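Local atomic coordinates of similar to yteR (Bacilus subtilis) (Clostridium acetobutylicum, PDB entry 4WU0), a protein that is a family 105 glycoside hydrolase related to YteR, and probably hydrolyses unsaturated rhamnogalacturonan fragments derived from pectin. Residues T137-A140 with K141-E145; N101-K104 with Q105-N108; G147-K150 with E151-D154. One frame throughout, in Å; residues are numbered along the deposited sequence.

Interaction 1 of 3, residues T137-A140 with K141-E145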
loop_
_atom_site.group_PDB
_atom_site.type_symbol
_atom_site.label_atom_id
_atom_site.label_comp_id
_atom_site.label_asym_id
_atom_site.label_seq_id
_atom_site.Cartn_x
_atom_site.Cartn_y
_atom_site.Cartn_z
ATOM N N THR A 137 4.999 7.991 -1.456
ATOM C CA THR A 137 3.740 8.434 -0.862
ATOM C C THR A 137 3.923 9.017 0.549
ATOM O O THR A 137 3.271 10.001 0.909
ATOM C CB THR A 137 2.666 7.302 -0.874
ATOM O OG1 THR A 137 2.478 6.865 -2.223
ATOM C CG2 THR A 137 1.333 7.747 -0.322
ATOM N N PHE A 138 4.767 8.403 1.361
ATOM C CA PHE A 138 5.081 8.981 2.653
ATOM C C PHE A 138 5.730 10.349 2.457
ATOM O O PHE A 138 5.390 11.321 3.145
ATOM C CB PHE A 138 6.045 8.110 3.446
ATOM C CG PHE A 138 6.797 8.877 4.507
ATOM C CD1 PHE A 138 6.137 9.362 5.620
ATOM C CD2 PHE A 138 8.147 9.164 4.373
ATOM C CE1 PHE A 138 6.828 10.102 6.604
ATOM C CE2 PHE A 138 8.830 9.887 5.348
ATOM C CZ PHE A 138 8.163 10.347 6.465
ATOM N N TYR A 139 6.668 10.415 1.512
ATOM C CA TYR A 139 7.393 11.651 1.242
ATOM C C TYR A 139 6.391 12.752 0.857
ATOM O O TYR A 139 6.483 13.877 1.324
ATOM C CB TYR A 139 8.453 11.398 0.148
ATOM C CG TYR A 139 9.429 12.507 -0.126
ATOM C CD1 TYR A 139 9.587 13.575 0.748
ATOM C CD2 TYR A 139 10.239 12.460 -1.254
ATOM C CE1 TYR A 139 10.480 14.574 0.473
ATOM C CE2 TYR A 139 11.132 13.455 -1.527
ATOM C CZ TYR A 139 11.253 14.508 -0.665
ATOM O OH TYR A 139 12.159 15.510 -0.958
ATOM N N ALA A 140 5.388 12.416 0.050
ATOM C CA ALA A 140 4.360 13.391 -0.306
ATOM C C ALA A 140 3.591 13.901 0.905
ATOM O O ALA A 140 3.344 15.099 1.041
ATOM C CB ALA A 140 3.390 12.794 -1.338
ATOM N N LYS A 141 3.181 12.989 1.786
ATOM C CA LYS A 141 2.480 13.399 2.997
ATOM C C LYS A 141 3.378 14.259 3.879
ATOM O O LYS A 141 2.920 15.216 4.485
ATOM C CB LYS A 141 1.938 12.178 3.738
ATOM C CG LYS A 141 0.865 11.449 2.909
ATOM C CD LYS A 141 0.393 10.176 3.552
ATOM C CE LYS A 141 -0.837 9.626 2.819
ATOM N NZ LYS A 141 -2.039 10.507 2.982
ATOM N N TYR A 142 4.663 13.925 3.938
ATOM C CA TYR A 142 5.595 14.683 4.745
ATOM C C TYR A 142 5.727 16.102 4.182
ATOM O O TYR A 142 5.695 17.083 4.923
ATOM C CB TYR A 142 6.958 13.994 4.756
ATOM C CG TYR A 142 7.945 14.629 5.699
ATOM C CD1 TYR A 142 8.685 15.730 5.308
ATOM C CD2 TYR A 142 8.126 14.145 6.980
ATOM C CE1 TYR A 142 9.580 16.328 6.170
ATOM C CE2 TYR A 142 9.010 14.728 7.829
ATOM C CZ TYR A 142 9.715 15.829 7.439
ATOM O OH TYR A 142 10.608 16.407 8.317
ATOM N N VAL A 143 5.883 16.202 2.868
ATOM C CA VAL A 143 6.067 17.522 2.242
ATOM C C VAL A 143 4.838 18.399 2.440
ATOM O O VAL A 143 4.962 19.600 2.678
ATOM C CB VAL A 143 6.378 17.371 0.730
ATOM C CG1 VAL A 143 6.334 18.711 -0.010
ATOM C CG2 VAL A 143 7.722 16.677 0.552
ATOM N N LYS A 144 3.655 17.806 2.320
ATOM C CA LYS A 144 2.396 18.517 2.556
ATOM C C LYS A 144 2.406 19.184 3.928
ATOM O O LYS A 144 1.980 20.326 4.074
ATOM C CB LYS A 144 1.210 17.551 2.450
ATOM C CG LYS A 144 -0.195 18.163 2.684
ATOM C CD LYS A 144 -0.515 19.181 1.605
ATOM C CE LYS A 144 -2.001 19.526 1.529
ATOM N NZ LYS A 144 -2.547 19.956 2.837
ATOM N N GLU A 145 2.916 18.477 4.926
ATOM C CA GLU A 145 2.908 18.985 6.296
ATOM C C GLU A 145 4.087 19.887 6.657
ATOM O O GLU A 145 3.912 20.874 7.385
ATOM C CB GLU A 145 2.818 17.795 7.278
ATOM C CG GLU A 145 2.653 18.185 8.750
ATOM C CD GLU A 145 1.303 18.841 9.070
ATOM O OE1 GLU A 145 0.319 18.636 8.313
ATOM O OE2 GLU A 145 1.243 19.578 10.087
#

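Interaction 2 of 3, residues N101-K104 with Q105-N108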
loop_
_atom_site.group_PDB
_atom_site.type_symbol
_atom_site.label_atom_id
_atom_site.label_comp_id
_atom_site.label_asym_id
_atom_site.label_seq_id
_atom_site.Cartn_x
_atom_site.Cartn_y
_atom_site.Cartn_z
ATOM N N ASN A 101 13.846 11.999 11.762
ATOM C CA ASN A 101 14.780 10.898 11.559
ATOM C C ASN A 101 14.458 10.116 10.290
ATOM O O ASN A 101 15.360 9.752 9.540
ATOM C CB ASN A 101 14.822 9.969 12.788
ATOM C CG ASN A 101 15.470 10.622 13.994
ATOM O OD1 ASN A 101 16.360 11.474 13.857
ATOM N ND2 ASN A 101 15.025 10.236 15.193
ATOM N N LEU A 102 13.176 9.865 10.023
ATOM C CA LEU A 102 12.807 9.171 8.807
ATOM C C LEU A 102 13.097 10.020 7.581
ATOM O O LEU A 102 13.586 9.514 6.577
ATOM C CB LEU A 102 11.317 8.804 8.824
ATOM C CG LEU A 102 10.923 7.768 9.878
ATOM C CD1 LEU A 102 9.398 7.655 9.919
ATOM C CD2 LEU A 102 11.551 6.393 9.609
ATOM N N ARG A 103 12.805 11.315 7.655
ATOM C CA ARG A 103 13.033 12.200 6.525
ATOM C C ARG A 103 14.508 12.238 6.131
ATOM O O ARG A 103 14.841 12.400 4.950
ATOM C CB ARG A 103 12.505 13.602 6.843
ATOM C CG ARG A 103 12.860 14.665 5.822
ATOM C CD ARG A 103 12.233 14.407 4.477
ATOM N NE ARG A 103 12.561 15.466 3.535
ATOM C CZ ARG A 103 13.718 15.553 2.885
ATOM N NH1 ARG A 103 14.666 14.631 3.070
ATOM N NH2 ARG A 103 13.933 16.542 2.033
ATOM N N LYS A 104 15.397 12.107 7.118
ATOM C CA LYS A 104 16.834 12.094 6.846
ATOM C C LYS A 104 17.231 10.928 5.916
ATOM O O LYS A 104 18.188 11.034 5.176
ATOM C CB LYS A 104 17.629 12.072 8.160
ATOM C CG LYS A 104 19.138 12.023 8.013
ATOM C CD LYS A 104 19.640 13.181 7.192
ATOM C CE LYS A 104 21.160 13.256 7.146
ATOM N NZ LYS A 104 21.608 14.136 6.038
ATOM N N GLN A 105 16.492 9.828 5.935
ATOM C CA GLN A 105 16.789 8.721 5.023
ATOM C C GLN A 105 16.684 9.149 3.556
ATOM O O GLN A 105 17.451 8.717 2.709
ATOM C CB GLN A 105 15.842 7.549 5.276
ATOM C CG GLN A 105 16.211 6.313 4.477
ATOM C CD GLN A 105 15.352 5.105 4.812
ATOM O OE1 GLN A 105 15.028 4.848 5.971
ATOM N NE2 GLN A 105 14.995 4.345 3.777
ATOM N N ILE A 106 15.717 10.012 3.272
ATOM C CA ILE A 106 15.474 10.468 1.916
ATOM C C ILE A 106 16.646 11.261 1.362
ATOM O O ILE A 106 16.878 11.265 0.153
ATOM C CB ILE A 106 14.126 11.228 1.848
ATOM C CG1 ILE A 106 13.005 10.221 2.036
ATOM C CG2 ILE A 106 13.951 11.948 0.519
ATOM C CD1 ILE A 106 11.624 10.834 2.309
ATOM N N ASP A 107 17.408 11.906 2.241
ATOM C CA ASP A 107 18.564 12.693 1.815
ATOM C C ASP A 107 19.533 11.923 0.923
ATOM O O ASP A 107 19.985 12.443 -0.102
ATOM C CB ASP A 107 19.340 13.221 3.024
ATOM C CG ASP A 107 18.581 14.274 3.799
ATOM O OD1 ASP A 107 17.491 14.668 3.368
ATOM O OD2 ASP A 107 19.103 14.745 4.828
ATOM N N ASN A 108 19.861 10.690 1.312
ATOM C CA ASN A 108 20.889 9.933 0.613
ATOM C C ASN A 108 20.432 8.550 0.176
ATOM O O ASN A 108 21.247 7.751 -0.270
ATOM C CB ASN A 108 22.125 9.787 1.505
ATOM C CG ASN A 108 22.758 11.126 1.851
ATOM O OD1 ASN A 108 23.129 11.888 0.966
ATOM N ND2 ASN A 108 22.846 11.427 3.140
HETATM O O HOH W 1 16.450 15.603 0.662
HETATM O O HOH W 2 20.418 9.806 4.340
#

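Interaction 3 of 3, residues G147-K150 with E151-D154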
loop_
_atom_site.group_PDB
_atom_site.type_symbol
_atom_site.label_atom_id
_atom_site.label_comp_id
_atom_site.label_asym_id
_atom_site.label_seq_id
_atom_site.Cartn_x
_atom_site.Cartn_y
_atom_site.Cartn_z
ATOM N N GLY A 147 7.274 20.318 4.339
ATOM C CA GLY A 147 8.373 20.308 3.373
ATOM C C GLY A 147 8.257 21.528 2.518
ATOM O O GLY A 147 7.466 22.432 2.807
ATOM N N GLU A 148 9.075 21.577 1.475
ATOM C CA GLU A 148 8.952 22.608 0.482
ATOM C C GLU A 148 8.239 22.002 -0.705
ATOM O O GLU A 148 8.566 20.899 -1.123
ATOM C CB GLU A 148 10.318 23.102 0.030
ATOM C CG GLU A 148 11.137 23.766 1.103
ATOM C CD GLU A 148 12.388 24.420 0.537
ATOM O OE1 GLU A 148 13.134 23.752 -0.211
ATOM O OE2 GLU A 148 12.616 25.608 0.810
ATOM N N GLU A 149 7.284 22.734 -1.258
ATOM C CA GLU A 149 6.441 22.216 -2.336
ATOM C C GLU A 149 7.206 21.798 -3.583
ATOM O O GLU A 149 6.721 20.950 -4.334
ATOM C CB GLU A 149 5.367 23.251 -2.733
ATOM C CG GLU A 149 4.235 23.364 -1.746
ATOM C CD GLU A 149 3.094 24.256 -2.211
ATOM O OE1 GLU A 149 3.318 25.161 -3.058
ATOM O OE2 GLU A 149 1.960 24.047 -1.695
ATOM N N LYS A 150 8.367 22.405 -3.839
ATOM C CA LYS A 150 9.169 21.993 -4.985
ATOM C C LYS A 150 9.484 20.484 -4.938
ATOM O O LYS A 150 9.688 19.843 -5.984
ATOM C CB LYS A 150 10.472 22.786 -5.033
ATOM C CG LYS A 150 11.208 22.696 -6.367
ATOM C CD LYS A 150 10.319 23.153 -7.522
ATOM C CE LYS A 150 11.076 23.287 -8.829
ATOM N NZ LYS A 150 10.125 23.536 -9.963
ATOM N N GLU A 151 9.523 19.925 -3.731
ATOM C CA GLU A 151 9.863 18.513 -3.560
ATOM C C GLU A 151 8.824 17.603 -4.167
ATOM O O GLU A 151 9.098 16.437 -4.459
ATOM C CB GLU A 151 10.044 18.181 -2.083
ATOM C CG GLU A 151 11.244 18.883 -1.485
ATOM C CD GLU A 151 11.372 18.675 0.009
ATOM O OE1 GLU A 151 11.815 17.592 0.419
ATOM O OE2 GLU A 151 11.060 19.608 0.780
ATOM N N PHE A 152 7.617 18.104 -4.361
ATOM C CA PHE A 152 6.607 17.276 -5.025
ATOM C C PHE A 152 7.046 16.860 -6.442
ATOM O O PHE A 152 6.608 15.816 -6.940
ATOM C CB PHE A 152 5.257 17.999 -5.099
ATOM C CG PHE A 152 4.512 18.065 -3.792
ATOM C CD1 PHE A 152 4.179 16.917 -3.104
ATOM C CD2 PHE A 152 4.076 19.286 -3.285
ATOM C CE1 PHE A 152 3.472 16.977 -1.910
ATOM C CE2 PHE A 152 3.359 19.343 -2.090
ATOM C CZ PHE A 152 3.062 18.177 -1.409
ATOM N N ASP A 153 7.874 17.666 -7.100
ATOM C CA ASP A 153 8.331 17.350 -8.457
ATOM C C ASP A 153 9.109 16.038 -8.480
ATOM O O ASP A 153 9.038 15.283 -9.441
ATOM C CB ASP A 153 9.278 18.441 -8.997
ATOM C CG ASP A 153 8.595 19.773 -9.286
ATOM O OD1 ASP A 153 7.395 19.961 -8.992
ATOM O OD2 ASP A 153 9.307 20.670 -9.804
ATOM N N ASP A 154 9.881 15.809 -7.424
ATOM C CA ASP A 154 10.673 14.592 -7.259
ATOM C C ASP A 154 9.722 13.412 -7.149
ATOM O O ASP A 154 9.841 12.432 -7.886
ATOM C CB ASP A 154 11.531 14.750 -5.997
ATOM C CG ASP A 154 12.390 13.535 -5.677
ATOM O OD1 ASP A 154 12.311 12.489 -6.361
ATOM O OD2 ASP A 154 13.148 13.643 -4.698
#

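Interaction 1 of 3, residues T137-A140 with K141-E145
F138 and Y142 lie one turn apart on helix 129-146. The two side chains project from the helix in roughly one direction, flank to flank. F138 CZ comes within 3.8 Å of Y142 CD2. The ring centroids are 5.9 Å apart and the planes meet obliquely, at 59°. Y142 CB sits over one face of the F138 ring, offset toward its rim.

The second apolar pair is Y139 with V143. V143 CG2 approaches Y139 CE1 to 3.5 Å, at a slant to the ring. V143 carries CG1 anti to its backbone N (chi1 170°). This sets V143 CG2 beside that N, facing the preceding turn, 3.2 Å from Y139 O. K141 uses its aliphatic part. K141 CG, beside its backbone N (chi1 -65°), passes 3.4 Å from T137 O. Farther out, K141 CE reaches T137 CG2 at 4.3 Å.

Under these side chains the backbone bonds are those of a regular alpha helix, each from residue i+4 to residue i. K141 N bonds to T137 O at 3.1 Å, and Y142 N to F138 O at 2.8 Å. V143 N to Y139 O and K144 N to A140 O continue the series.

The polar ends of the buried residues are satisfied beyond the two segments: Y139 OH by E151, Y142 OH by R96, and T137 OG1 by L132 O and T212. Both tyrosine rings are thus anchored at their far ends.

The helix is packed on several sides. Y139 and Y142 touch R103 of helix 93-108, while V143 meets F152 of helix 152-166. A140 rests on T212 and V215 of helix 199-215, and K141 touches K81 and I84 of helix 80-90.

Interaction 2 of 3, residues N101-K104 with Q105-N108
The guanidinium of R103 and the carboxylate of D107 meet with their planes 81° apart, close to perpendicular. D107 OD1 lies at the guanidinium edge, near its plane, 2.8 Å from R103 NH1. This is a salt bridge, but the N-H is poorly aimed and the hydrogen bond is weak. A water also sits at the edge, in the plane. This water accepts from R103 NH2 and donates to D107 OD1, both 3.0 Å from its O, and bridges the two groups a second time. I106 CB approaches the guanidinium obliquely, 3.7 Å from R103 NH1.

R103 has CG anti to its backbone N (chi1 172°) and bends at chi2. These turns carry the guanidinium forward along the helix to D107. K104 has much the same shape and reaches D107 from the neighbouring position. A salt bridge from K104 NZ to D107 OD2, at 2.8 Å, is tentative, because this oxygen is modelled too close to the lysine chain.

The backbone here is the last part of helix 93-108, and its bonds span three residues rather than four, as in a helix coming to its end. Q105 N bonds to L102 O at 3.0 Å and D107 N to K104 O at 3.2 Å. A second water donates to K104 O at 2.7 Å and accepts weakly from N108 N and ND2.

On the inner side, Q105 OE1 bonds to Y67 OH. R103 NH2 forms a salt bridge with E151 as well.

The positive charge of R103 should favour the ionised form of D107, with K104 a probable addition. R103 in turn lies between two acidic groups, D107 and E151, so the surface network continues into the helix interface.

Interaction 3 of 3, residues G147-K150 with E151-D154
E148 and E151 are joined by two hydrogen bonds that run in opposite directions. E148 N donates to E151 OE2 at 2.9 Å, nearly straight at 167°. The oxygen is met on its anti side, 24° out of the carboxylate plane. In return, E151 N donates to E148 O at 2.9 Å. E151 places CG beside its own backbone N (chi1 -66°), and the next bond continues straight on. This sends the carboxylate back over E148.

Two more backbone bonds follow in the same i+3 to i sense. F152 N reaches E149 O, and D153 N reaches K150 O, each at 3.0 Å.

Together these bonds form the turn that leads from helix 129-146 into helix 152-166. The bond from E148 N to the carboxylate three residues on resembles the glutamate half of a capping box. E151 N, however, bonds to the backbone O of E148 and not to a side chain, so the full motif is not met.

The one salt bridge across the turn joins K150 NZ to D153 OD2 at 3.0 Å. The carboxylate is approached on its syn side. A bend at chi2 brings the K150 chain across D153 at a slant, with K150 CE 3.3 Å from D153 OD2. D153 OD1 bonds to H220 NE2, so both carboxylate oxygens have partners.

F152 makes only slight contact with residues 147-150. F152 CD2 lies 3.3 Å from E149 O, which is oblique to the ring. The contact between side chains is F152 CE2 with E149 CG, at 4.1 Å. The F152 ring is buried, against L216 and P217 in a loop. The other oxygen of E151, OE1, is shared by R103 NH2 and Y139 OH.

How the interactions relate
Along the chain the order is interaction 2, interaction 1, interaction 3. Interaction 2 lies at the end of helix 93-108, interaction 1 in helix 129-146, and interaction 3 in the turn from that helix into helix 152-166. The centres of 1 and 3 are about 9 Å apart, those of 1 and 2 about 12 Å, and those of 2 and 3 about 14 Å. All three touch at one polar point, where E151 meets Y139 and R103. Y142 against R103 and Y139 against I106 add packing between interactions 1 and 2. The cluster joins three helices of what is, in this family, an (alpha/alpha)6 barrel, toward its outer surface.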